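Local coordinates for uncharacterized protein (Staphylococcus aureus subsp. aureus Mu50, PDB 4QPV) that is of unknown function but belongs to the DUF1672 family, whose unique fold repeats a kinked-helix-beta-beta-beta unit, at residues K48-K53 against E104-L109; E37-E42 against F98-I103; K146-K151 against K249-I254; T155-N160 against P274-K279. One frame throughout, in Å; residues are numbered along the deposited sequence.

How the contacts relate
Contacts 1, 2 and 3 lie at the surface, whereas contact 4 is mostly buried, its centre about 11 Å from the centre of the chain. Contacts 1 and 2 share the loop after strand 90-98 and tie it to consecutive helices, 48-63 and 38-46; their centres are about 13 Å apart, and Lys50 CE of contact 1 packs 3.3 Å from Ile103 O of contact 2. Both rest on lysine-aspartate salt bridges. Contact 3, about 43 Å from contact 1 between centres, replaces the carboxylate with a tyrosine hydroxyl. Contact 4 alternates with contact 3 along the chain and uses a tyrosine again, this time donating to a backbone carbonyl among packed rings.

Contact 1 of 4, residues K48-K53 against E104-L109; sequences KDKIAK and ESDSSL
Lys50 and Lys53 reach from the first turns of helix 48-63 to Asp106, forming a small salt-bridge network between this helix and the loop that leads from strand 90-98 to helix 116-133. The ionic part is uneven. Lys50 NZ donates to Asp106 OD1 at 2.7 Å, meeting the carboxylate on its syn side but 33° out of its plane. Lys53 comes in at about a right angle to the aspartate and makes only a long salt bridge, NZ to Asp106 OD1 at 3.8 Å. The two lysines therefore draw on the same oxygen, and their pull would probably favour the charged carboxylate.

Among the polar bonds of the loop itself, Ser105 OG accepts from Ser107 N, an ST turn that holds the backbone on both sides of Asp106. Further along helix 48-63, Arg54 and Gln57 bind carbonyls of the loop, so its hold on the helix does not depend on the charges alone.

Nonbonded contact is slight. With a bend at chi2 (67°), the Lys50 chain passes close to the peptide before Asp106, leaving CE 3.8 Å from Ser105 O, while Lys53 CE lies 3.6 Å from Asp106 OD1.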
# COMPACT_ATOMS: atom_id res chain seq x y z
N LYS A 48 -20.88 2.87 -10.30
CA LYS A 48 -19.51 3.29 -10.08
C LYS A 48 -19.44 4.65 -9.35
O LYS A 48 -18.76 4.72 -8.34
CB LYS A 48 -18.77 3.36 -11.44
CG LYS A 48 -17.31 3.76 -11.35
CD LYS A 48 -16.76 4.07 -12.74
CE LYS A 48 -15.36 4.65 -12.71
NZ LYS A 48 -14.97 5.22 -14.03
N ASP A 49 -20.17 5.69 -9.82
CA ASP A 49 -20.11 7.02 -9.17
C ASP A 49 -20.65 7.02 -7.73
O ASP A 49 -20.04 7.60 -6.84
CB ASP A 49 -20.85 8.08 -10.01
CG ASP A 49 -20.20 8.35 -11.36
OD1 ASP A 49 -19.03 7.93 -11.56
OD2 ASP A 49 -20.86 8.96 -12.22
N LYS A 50 -21.79 6.38 -7.51
CA LYS A 50 -22.39 6.33 -6.17
C LYS A 50 -21.48 5.56 -5.23
O LYS A 50 -21.25 6.00 -4.11
CB LYS A 50 -23.78 5.66 -6.22
CG LYS A 50 -24.48 5.48 -4.86
CD LYS A 50 -24.84 6.84 -4.23
CE LYS A 50 -25.89 6.68 -3.16
NZ LYS A 50 -26.53 7.98 -2.82
N ILE A 51 -20.94 4.42 -5.69
CA ILE A 51 -20.10 3.57 -4.84
C ILE A 51 -18.81 4.33 -4.49
O ILE A 51 -18.39 4.33 -3.33
CB ILE A 51 -19.84 2.17 -5.47
CG1 ILE A 51 -21.15 1.35 -5.58
CG2 ILE A 51 -18.78 1.40 -4.67
CD1 ILE A 51 -21.07 0.17 -6.66
N ALA A 52 -18.22 5.02 -5.49
CA ALA A 52 -17.02 5.84 -5.30
C ALA A 52 -17.27 6.93 -4.24
O ALA A 52 -16.48 7.09 -3.32
CB ALA A 52 -16.58 6.47 -6.61
N LYS A 53 -18.43 7.62 -4.35
CA LYS A 53 -18.83 8.68 -3.41
C LYS A 53 -18.98 8.11 -1.99
O LYS A 53 -18.49 8.74 -1.04
CB LYS A 53 -20.17 9.33 -3.89
CG LYS A 53 -20.70 10.40 -2.94
CD LYS A 53 -21.84 11.23 -3.53
CE LYS A 53 -23.16 10.51 -3.59
NZ LYS A 53 -24.26 11.45 -3.94
N GLU A 104 -28.28 2.79 -1.20
CA GLU A 104 -29.59 3.16 -0.64
C GLU A 104 -29.65 4.48 0.12
O GLU A 104 -30.75 5.01 0.31
CB GLU A 104 -30.11 2.04 0.26
CG GLU A 104 -30.46 0.77 -0.50
CD GLU A 104 -31.00 -0.36 0.35
OE1 GLU A 104 -31.30 -0.13 1.55
OE2 GLU A 104 -31.09 -1.50 -0.16
N SER A 105 -28.51 5.00 0.57
CA SER A 105 -28.52 6.22 1.40
C SER A 105 -27.25 7.05 1.25
O SER A 105 -26.29 6.62 0.62
CB SER A 105 -28.66 5.79 2.87
OG SER A 105 -28.64 6.88 3.77
N ASP A 106 -27.26 8.26 1.84
CA ASP A 106 -26.06 9.10 1.94
C ASP A 106 -25.78 9.36 3.43
O ASP A 106 -24.91 10.16 3.76
CB ASP A 106 -26.18 10.40 1.15
CG ASP A 106 -26.27 10.17 -0.33
OD1 ASP A 106 -25.35 9.54 -0.90
OD2 ASP A 106 -27.29 10.58 -0.93
N SER A 107 -26.49 8.65 4.31
CA SER A 107 -26.35 8.81 5.76
C SER A 107 -24.96 8.36 6.25
O SER A 107 -24.23 7.66 5.54
CB SER A 107 -27.46 8.09 6.53
OG SER A 107 -27.37 6.69 6.36
N SER A 108 -24.56 8.85 7.42
CA SER A 108 -23.26 8.59 8.01
C SER A 108 -22.81 7.13 7.87
O SER A 108 -23.59 6.20 8.08
CB SER A 108 -23.26 8.98 9.48
OG SER A 108 -22.00 8.65 10.04
N LEU A 109 -21.53 6.96 7.55
CA LEU A 109 -20.91 5.65 7.44
C LEU A 109 -19.97 5.39 8.63
O LEU A 109 -19.19 4.44 8.57
CB LEU A 109 -20.19 5.51 6.09
CG LEU A 109 -21.15 5.31 4.91
CD1 LEU A 109 -20.40 5.37 3.59
CD2 LEU A 109 -21.91 3.98 5.03

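Contact 2 of 4, residues E37-E42 against F98-I103; sequences EKDAIE and FDKSII
The ammonium group of Lys100 meets the carboxylate of Asp39 in a single surface salt bridge, which joins helix 38-46 to the short 3-10 turn that follows strand 90-98. The helix precedes the three-stranded antiparallel sheet 67-75, 78-87, 90-98 in the chain, and the turn leaves its last strand, so the pair connects elements from the two ends of this helix-and-sheet region.

Lys100 has the larger buried area of the two. It starts from the first residue of the 3-10 turn with its CB directed at the helix, and most of the chain runs extended toward Asp39. The chain bends at chi3 (115°), and the two side chains meet at about a right angle. Along the way the lysine side chain also touches Phe43 of helix 38-46.

Asp39 sits in the first turn of that helix. Its CG lies anti to the backbone N (chi1 169°), and from there the carboxylate swings across to the lysine. OD2 does the bonding, accepting from Lys100 NZ at 2.7 Å through its syn lone pair, on the side of the other oxygen. Lys100 CE follows the nitrogen in and comes within 3.3 Å of Asp39 OD2. The grip is one-sided, for the second carboxylate oxygen, Asp39 OD1, stays 3.5 Å from Lys100 NZ.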
# COMPACT_ATOMS: atom_id res chain seq x y z
N GLU A 37 -19.22 -12.50 -7.80
CA GLU A 37 -20.33 -12.97 -8.63
C GLU A 37 -20.45 -12.11 -9.87
O GLU A 37 -20.12 -10.92 -9.80
CB GLU A 37 -21.65 -12.96 -7.85
CG GLU A 37 -21.83 -14.18 -6.97
CD GLU A 37 -21.82 -15.50 -7.73
OE1 GLU A 37 -22.90 -15.94 -8.17
OE2 GLU A 37 -20.72 -16.08 -7.88
N LYS A 38 -20.94 -12.69 -10.99
CA LYS A 38 -21.13 -11.94 -12.24
C LYS A 38 -22.05 -10.75 -12.00
O LYS A 38 -21.79 -9.67 -12.52
CB LYS A 38 -21.69 -12.85 -13.35
CG LYS A 38 -20.70 -13.89 -13.88
CD LYS A 38 -21.39 -14.83 -14.86
CE LYS A 38 -20.48 -15.92 -15.35
NZ LYS A 38 -21.17 -16.81 -16.31
N ASP A 39 -23.13 -10.95 -11.20
CA ASP A 39 -24.14 -9.97 -10.81
C ASP A 39 -23.49 -8.81 -10.03
O ASP A 39 -23.85 -7.65 -10.25
CB ASP A 39 -25.22 -10.67 -9.95
CG ASP A 39 -26.19 -9.74 -9.25
OD1 ASP A 39 -27.11 -9.23 -9.93
OD2 ASP A 39 -26.03 -9.54 -8.03
N ALA A 40 -22.56 -9.13 -9.11
CA ALA A 40 -21.82 -8.15 -8.30
C ALA A 40 -20.91 -7.29 -9.19
O ALA A 40 -20.88 -6.07 -9.04
CB ALA A 40 -21.01 -8.87 -7.24
N ILE A 41 -20.18 -7.93 -10.14
CA ILE A 41 -19.32 -7.24 -11.11
C ILE A 41 -20.17 -6.28 -11.95
O ILE A 41 -19.83 -5.10 -12.06
CB ILE A 41 -18.56 -8.28 -12.00
CG1 ILE A 41 -17.53 -9.06 -11.16
CG2 ILE A 41 -17.89 -7.59 -13.22
CD1 ILE A 41 -16.96 -10.37 -11.89
N GLU A 42 -21.30 -6.75 -12.52
CA GLU A 42 -22.18 -5.88 -13.30
C GLU A 42 -22.72 -4.72 -12.44
O GLU A 42 -22.78 -3.59 -12.93
CB GLU A 42 -23.33 -6.70 -13.92
CG GLU A 42 -24.37 -5.86 -14.65
CD GLU A 42 -24.05 -5.26 -16.01
OE1 GLU A 42 -22.87 -5.23 -16.42
OE2 GLU A 42 -25.02 -4.81 -16.68
N PHE A 98 -18.27 -3.24 0.36
CA PHE A 98 -19.63 -2.82 0.69
C PHE A 98 -20.64 -3.82 0.19
O PHE A 98 -20.41 -4.46 -0.83
CB PHE A 98 -19.96 -1.47 0.01
CG PHE A 98 -19.28 -0.23 0.49
CD1 PHE A 98 -19.35 0.15 1.83
CD2 PHE A 98 -18.71 0.66 -0.41
CE1 PHE A 98 -18.78 1.35 2.27
CE2 PHE A 98 -18.20 1.89 0.02
CZ PHE A 98 -18.25 2.23 1.36
N ASP A 99 -21.82 -3.86 0.83
CA ASP A 99 -22.95 -4.63 0.29
C ASP A 99 -23.56 -3.78 -0.82
O ASP A 99 -23.33 -2.57 -0.84
CB ASP A 99 -24.00 -4.94 1.38
CG ASP A 99 -23.51 -5.85 2.49
OD1 ASP A 99 -22.63 -6.71 2.22
OD2 ASP A 99 -24.00 -5.71 3.62
N LYS A 100 -24.34 -4.37 -1.72
CA LYS A 100 -25.04 -3.62 -2.78
C LYS A 100 -25.94 -2.55 -2.18
O LYS A 100 -26.16 -1.52 -2.80
CB LYS A 100 -25.87 -4.59 -3.65
CG LYS A 100 -25.03 -5.50 -4.55
CD LYS A 100 -25.88 -6.67 -5.02
CE LYS A 100 -26.11 -6.66 -6.50
NZ LYS A 100 -27.33 -7.44 -6.89
N SER A 101 -26.43 -2.76 -0.93
CA SER A 101 -27.30 -1.81 -0.22
C SER A 101 -26.61 -0.46 0.08
O SER A 101 -27.28 0.48 0.51
CB SER A 101 -27.82 -2.42 1.08
OG SER A 101 -26.74 -2.62 1.98
N ILE A 102 -25.30 -0.33 -0.19
CA ILE A 102 -24.57 0.94 -0.02
C ILE A 102 -25.18 2.08 -0.88
O ILE A 102 -25.06 3.25 -0.49
CB ILE A 102 -23.05 0.79 -0.30
CG1 ILE A 102 -22.25 1.98 0.31
CG2 ILE A 102 -22.73 0.58 -1.80
CD1 ILE A 102 -22.28 2.12 1.85
N ILE A 103 -25.86 1.76 -1.99
CA ILE A 103 -26.47 2.79 -2.87
C ILE A 103 -27.76 3.38 -2.28
O ILE A 103 -28.28 4.35 -2.82
CB ILE A 103 -26.78 2.17 -4.27
CG1 ILE A 103 -27.91 1.10 -4.23
CG2 ILE A 103 -25.49 1.66 -4.98
CD1 ILE A 103 -28.54 0.78 -5.63

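Contact 3 of 4, residues K146-K151 against K249-I254; sequences KEYKSK and KKKKNI
One hydrogen bond, from Lys251 NZ to Tyr148 OH at 2.8 Å, makes the close part of this contact, its two side chains approaching from opposite directions. The nitrogen arrives at the edge of the phenol, in the plane of the ring, so this is an ordinary polar contact at the hydroxyl, with the ammonium group away from the ring faces. Tyr148 CZ and CE2 are each 3.8 Å from Lys251 NZ, and Lys251 CE stands equally far from Tyr148 OH. The close part goes no deeper than this. The lysine gets there by a bend at chi2 (-75°), after which the rest of its chain runs nearly straight to the hydroxyl.

Tyr148 is the residue at which helix 135-147 gives way to the link toward strand 154-155, and Lys251 belongs to the loop between helix 234-249 and strand 259-265. The bond thus bridges the exits of two helices, each on its way into the mixed five-stranded sheet. The tyrosine side chain also touches Val247 of helix 234-249 and Tyr154 of the short strand.

On the looser side lies Glu147, an exposed residue whose OE1 stays 4.6 Å from Lys251 NZ. That is beyond a salt bridge, though the opposite charge may still help to hold the ammonium group near the tyrosine.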
# COMPACT_ATOMS: atom_id res chain seq x y z
N LYS A 146 14.99 4.24 -8.37
CA LYS A 146 14.90 4.68 -9.77
C LYS A 146 16.31 4.73 -10.38
O LYS A 146 16.50 4.31 -11.52
CB LYS A 146 14.25 6.07 -9.86
CG LYS A 146 12.73 6.05 -9.64
CD LYS A 146 12.26 7.50 -9.52
CE LYS A 146 10.77 7.59 -9.23
NZ LYS A 146 10.34 9.03 -9.19
N GLU A 147 17.29 5.23 -9.60
CA GLU A 147 18.70 5.36 -10.00
C GLU A 147 19.32 4.03 -10.39
O GLU A 147 20.13 3.99 -11.32
CB GLU A 147 19.54 5.95 -8.85
CG GLU A 147 19.38 7.42 -8.51
CD GLU A 147 20.33 7.89 -7.42
OE1 GLU A 147 21.43 7.30 -7.31
OE2 GLU A 147 19.99 8.84 -6.68
N TYR A 148 18.98 2.95 -9.68
CA TYR A 148 19.64 1.66 -9.94
C TYR A 148 18.87 0.61 -10.73
O TYR A 148 19.39 -0.52 -10.87
CB TYR A 148 20.10 1.09 -8.59
CG TYR A 148 21.29 1.85 -8.02
CD1 TYR A 148 22.57 1.65 -8.52
CD2 TYR A 148 21.11 2.81 -7.03
CE1 TYR A 148 23.66 2.37 -8.03
CE2 TYR A 148 22.20 3.54 -6.53
CZ TYR A 148 23.47 3.30 -7.02
OH TYR A 148 24.54 3.99 -6.50
N LYS A 149 17.69 0.97 -11.29
CA LYS A 149 16.91 -0.02 -12.03
C LYS A 149 17.69 -0.57 -13.25
O LYS A 149 17.55 -1.76 -13.53
CB LYS A 149 15.50 0.51 -12.40
CG LYS A 149 15.41 1.69 -13.34
CD LYS A 149 13.97 2.23 -13.37
CE LYS A 149 13.18 1.83 -14.60
NZ LYS A 149 13.56 2.65 -15.79
N SER A 150 18.52 0.24 -13.93
CA SER A 150 19.30 -0.26 -15.06
C SER A 150 20.44 -1.19 -14.60
O SER A 150 20.57 -2.30 -15.13
CB SER A 150 19.86 0.89 -15.90
OG SER A 150 20.70 0.35 -16.90
N LYS A 151 21.24 -0.74 -13.62
CA LYS A 151 22.38 -1.50 -13.13
C LYS A 151 21.96 -2.89 -12.59
O LYS A 151 22.62 -3.86 -12.91
CB LYS A 151 23.12 -0.72 -12.02
CG LYS A 151 24.43 -1.39 -11.60
CD LYS A 151 25.11 -0.73 -10.42
CE LYS A 151 26.44 -1.39 -10.14
NZ LYS A 151 27.01 -0.95 -8.84
N LYS A 249 23.13 0.26 2.02
CA LYS A 249 23.64 0.48 3.38
C LYS A 249 24.56 1.70 3.47
O LYS A 249 24.64 2.33 4.54
CB LYS A 249 24.39 -0.74 3.92
CG LYS A 249 23.51 -1.95 4.18
CD LYS A 249 24.36 -3.18 4.47
CE LYS A 249 23.51 -4.43 4.49
NZ LYS A 249 24.31 -5.63 4.87
N LYS A 250 25.23 2.05 2.35
CA LYS A 250 26.17 3.18 2.30
C LYS A 250 25.49 4.52 1.90
O LYS A 250 26.17 5.55 1.89
CB LYS A 250 27.33 2.88 1.35
CG LYS A 250 28.26 1.79 1.84
CD LYS A 250 29.35 1.57 0.81
CE LYS A 250 30.23 0.40 1.12
NZ LYS A 250 31.38 0.34 0.18
N LYS A 251 24.18 4.50 1.62
CA LYS A 251 23.42 5.71 1.30
C LYS A 251 22.98 6.32 2.61
O LYS A 251 22.17 5.72 3.32
CB LYS A 251 22.20 5.41 0.38
CG LYS A 251 22.56 4.77 -0.95
CD LYS A 251 23.17 5.73 -1.96
CE LYS A 251 24.00 4.90 -2.90
NZ LYS A 251 24.31 5.59 -4.16
N LYS A 252 23.54 7.48 2.97
CA LYS A 252 23.24 8.10 4.26
C LYS A 252 21.82 8.63 4.38
O LYS A 252 21.25 8.59 5.47
CB LYS A 252 24.23 9.24 4.55
CG LYS A 252 25.67 8.76 4.72
CD LYS A 252 26.62 9.89 5.13
CE LYS A 252 27.98 9.79 4.47
NZ LYS A 252 28.79 8.65 4.98
N ASN A 253 21.24 9.12 3.27
CA ASN A 253 19.96 9.82 3.28
C ASN A 253 18.70 8.92 3.20
O ASN A 253 17.59 9.46 3.17
CB ASN A 253 19.95 10.85 2.14
CG ASN A 253 20.01 10.26 0.74
OD1 ASN A 253 20.45 9.13 0.51
ND2 ASN A 253 19.61 11.06 -0.24
N ILE A 254 18.86 7.59 3.20
CA ILE A 254 17.70 6.70 3.11
C ILE A 254 17.28 6.21 4.54
O ILE A 254 17.98 6.54 5.51
CB ILE A 254 17.93 5.54 2.10
CG1 ILE A 254 19.05 4.57 2.54
CG2 ILE A 254 18.15 6.08 0.67
CD1 ILE A 254 18.92 3.12 1.81

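Contact 4 of 4, residues T155-N160 against P274-K279; sequences TGYTEN and PNYSKK
Tyr157 carries its ring with CG anti to the carbonyl carbon (chi1 -84°), which points its hydroxyl at Pro274 O. Tyr276 has CG anti to the backbone N (chi1 -165°), and this carries its ring toward strand 220-227, with its CB beside that hydroxyl. At the meeting point Tyr157 OH donates to Pro274 O over 2.9 Å. The donor stands above the carbonyl plane, 43° out of it, and does not lie on a lone pair. Pro274 O also accepts from Gln166, which gives this carbonyl two donors.

The same hydroxyl also lies against Tyr276, with Tyr157 OH 3.4 Å from Tyr276 CB, and the two side chains cross obliquely. Their rings share a neighbour in Phe226, against which each packs edge-to-face. The far end of Tyr276 is engaged by a different part of the fold: its OH bonds to Leu225 O on strand 220-227. Within the turn, Asn275 OD1 receives the Ser277 hydroxyl, OG to OD1 2.6 Å, and Ser277 N adds a weak bond to the same oxygen.

Ile162 of helix 159-165 and Ile269 of strand 268-270 also touch the Tyr157 side chain. The whole is an aromatic cluster on the mixed five-stranded sheet, built round Phe226 of strand 220-227 and joining the approach to helix 159-165 to the 3-10 turn that precedes strand 282-285.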
# COMPACT_ATOMS: atom_id res chain seq x y z
N THR A 155 12.46 -3.47 -12.68
CA THR A 155 11.41 -2.45 -12.75
C THR A 155 10.55 -2.67 -11.53
O THR A 155 10.63 -3.72 -10.89
CB THR A 155 10.56 -2.56 -14.06
OG1 THR A 155 9.75 -3.73 -13.99
CG2 THR A 155 11.39 -2.57 -15.35
N GLY A 156 9.67 -1.73 -11.26
CA GLY A 156 8.68 -1.95 -10.22
C GLY A 156 7.36 -2.24 -10.92
O GLY A 156 7.33 -2.52 -12.12
N TYR A 157 6.25 -2.14 -10.19
CA TYR A 157 4.92 -2.16 -10.81
C TYR A 157 4.75 -0.89 -11.63
O TYR A 157 5.49 0.06 -11.39
CB TYR A 157 3.88 -2.10 -9.69
CG TYR A 157 3.51 -3.39 -9.01
CD1 TYR A 157 2.61 -4.28 -9.60
CD2 TYR A 157 3.88 -3.63 -7.69
CE1 TYR A 157 2.17 -5.42 -8.93
CE2 TYR A 157 3.45 -4.77 -7.01
CZ TYR A 157 2.59 -5.65 -7.63
OH TYR A 157 2.15 -6.72 -6.91
N THR A 158 3.74 -0.78 -12.49
CA THR A 158 3.42 0.50 -13.11
C THR A 158 2.59 1.32 -12.10
O THR A 158 1.98 0.75 -11.17
CB THR A 158 2.61 0.33 -14.41
OG1 THR A 158 1.31 -0.22 -14.08
CG2 THR A 158 3.34 -0.51 -15.46
N GLU A 159 2.53 2.64 -12.31
CA GLU A 159 1.74 3.51 -11.45
C GLU A 159 0.26 3.11 -11.53
O GLU A 159 -0.42 3.07 -10.50
CB GLU A 159 1.95 4.99 -11.83
CG GLU A 159 3.35 5.49 -11.49
CD GLU A 159 3.54 6.99 -11.58
OE1 GLU A 159 3.13 7.70 -10.64
OE2 GLU A 159 4.13 7.46 -12.58
N ASN A 160 -0.26 2.77 -12.73
CA ASN A 160 -1.67 2.38 -12.86
C ASN A 160 -1.97 1.10 -12.10
O ASN A 160 -3.01 1.02 -11.44
CB ASN A 160 -2.08 2.21 -14.31
CG ASN A 160 -2.48 3.48 -14.98
OD1 ASN A 160 -1.92 3.85 -16.00
ND2 ASN A 160 -3.45 4.17 -14.42
N PRO A 274 -2.94 -9.69 -8.88
CA PRO A 274 -1.53 -9.22 -8.90
C PRO A 274 -0.91 -9.11 -7.51
O PRO A 274 -0.47 -8.03 -7.10
CB PRO A 274 -1.65 -7.85 -9.58
CG PRO A 274 -2.99 -7.35 -9.16
CD PRO A 274 -3.88 -8.59 -9.18
N ASN A 275 -0.83 -10.24 -6.82
CA ASN A 275 -0.33 -10.33 -5.45
C ASN A 275 1.17 -10.69 -5.43
O ASN A 275 1.54 -11.85 -5.61
CB ASN A 275 -1.17 -11.37 -4.66
CG ASN A 275 -0.86 -11.43 -3.19
OD1 ASN A 275 0.14 -10.90 -2.71
ND2 ASN A 275 -1.74 -12.08 -2.43
N TYR A 276 2.02 -9.69 -5.17
CA TYR A 276 3.47 -9.90 -5.13
C TYR A 276 3.88 -10.92 -4.05
O TYR A 276 4.84 -11.66 -4.26
CB TYR A 276 4.19 -8.56 -4.88
CG TYR A 276 5.67 -8.62 -5.18
CD1 TYR A 276 6.15 -8.36 -6.46
CD2 TYR A 276 6.60 -8.91 -4.18
CE1 TYR A 276 7.52 -8.42 -6.74
CE2 TYR A 276 7.96 -8.96 -4.45
CZ TYR A 276 8.42 -8.73 -5.73
OH TYR A 276 9.76 -8.79 -6.00
N SER A 277 3.17 -10.95 -2.90
CA SER A 277 3.54 -11.85 -1.79
C SER A 277 3.44 -13.34 -2.16
O SER A 277 4.05 -14.16 -1.46
CB SER A 277 2.69 -11.57 -0.56
OG SER A 277 1.38 -12.09 -0.71
N LYS A 278 2.70 -13.69 -3.25
CA LYS A 278 2.54 -15.09 -3.69
C LYS A 278 3.63 -15.49 -4.69
O LYS A 278 3.73 -16.66 -5.06
CB LYS A 278 1.14 -15.31 -4.31
CG LYS A 278 -0.03 -15.01 -3.36
CD LYS A 278 -0.40 -16.19 -2.47
CE LYS A 278 -1.23 -15.77 -1.28
NZ LYS A 278 -0.42 -15.05 -0.25
N LYS A 279 4.48 -14.53 -5.10
CA LYS A 279 5.55 -14.82 -6.06
C LYS A 279 6.78 -15.43 -5.40
O LYS A 279 6.97 -15.27 -4.18
CB LYS A 279 5.95 -13.54 -6.81
CG LYS A 279 4.86 -13.01 -7.74
CD LYS A 279 5.43 -11.96 -8.70
CE LYS A 279 6.35 -12.59 -9.71
NZ LYS A 279 7.11 -11.58 -10.47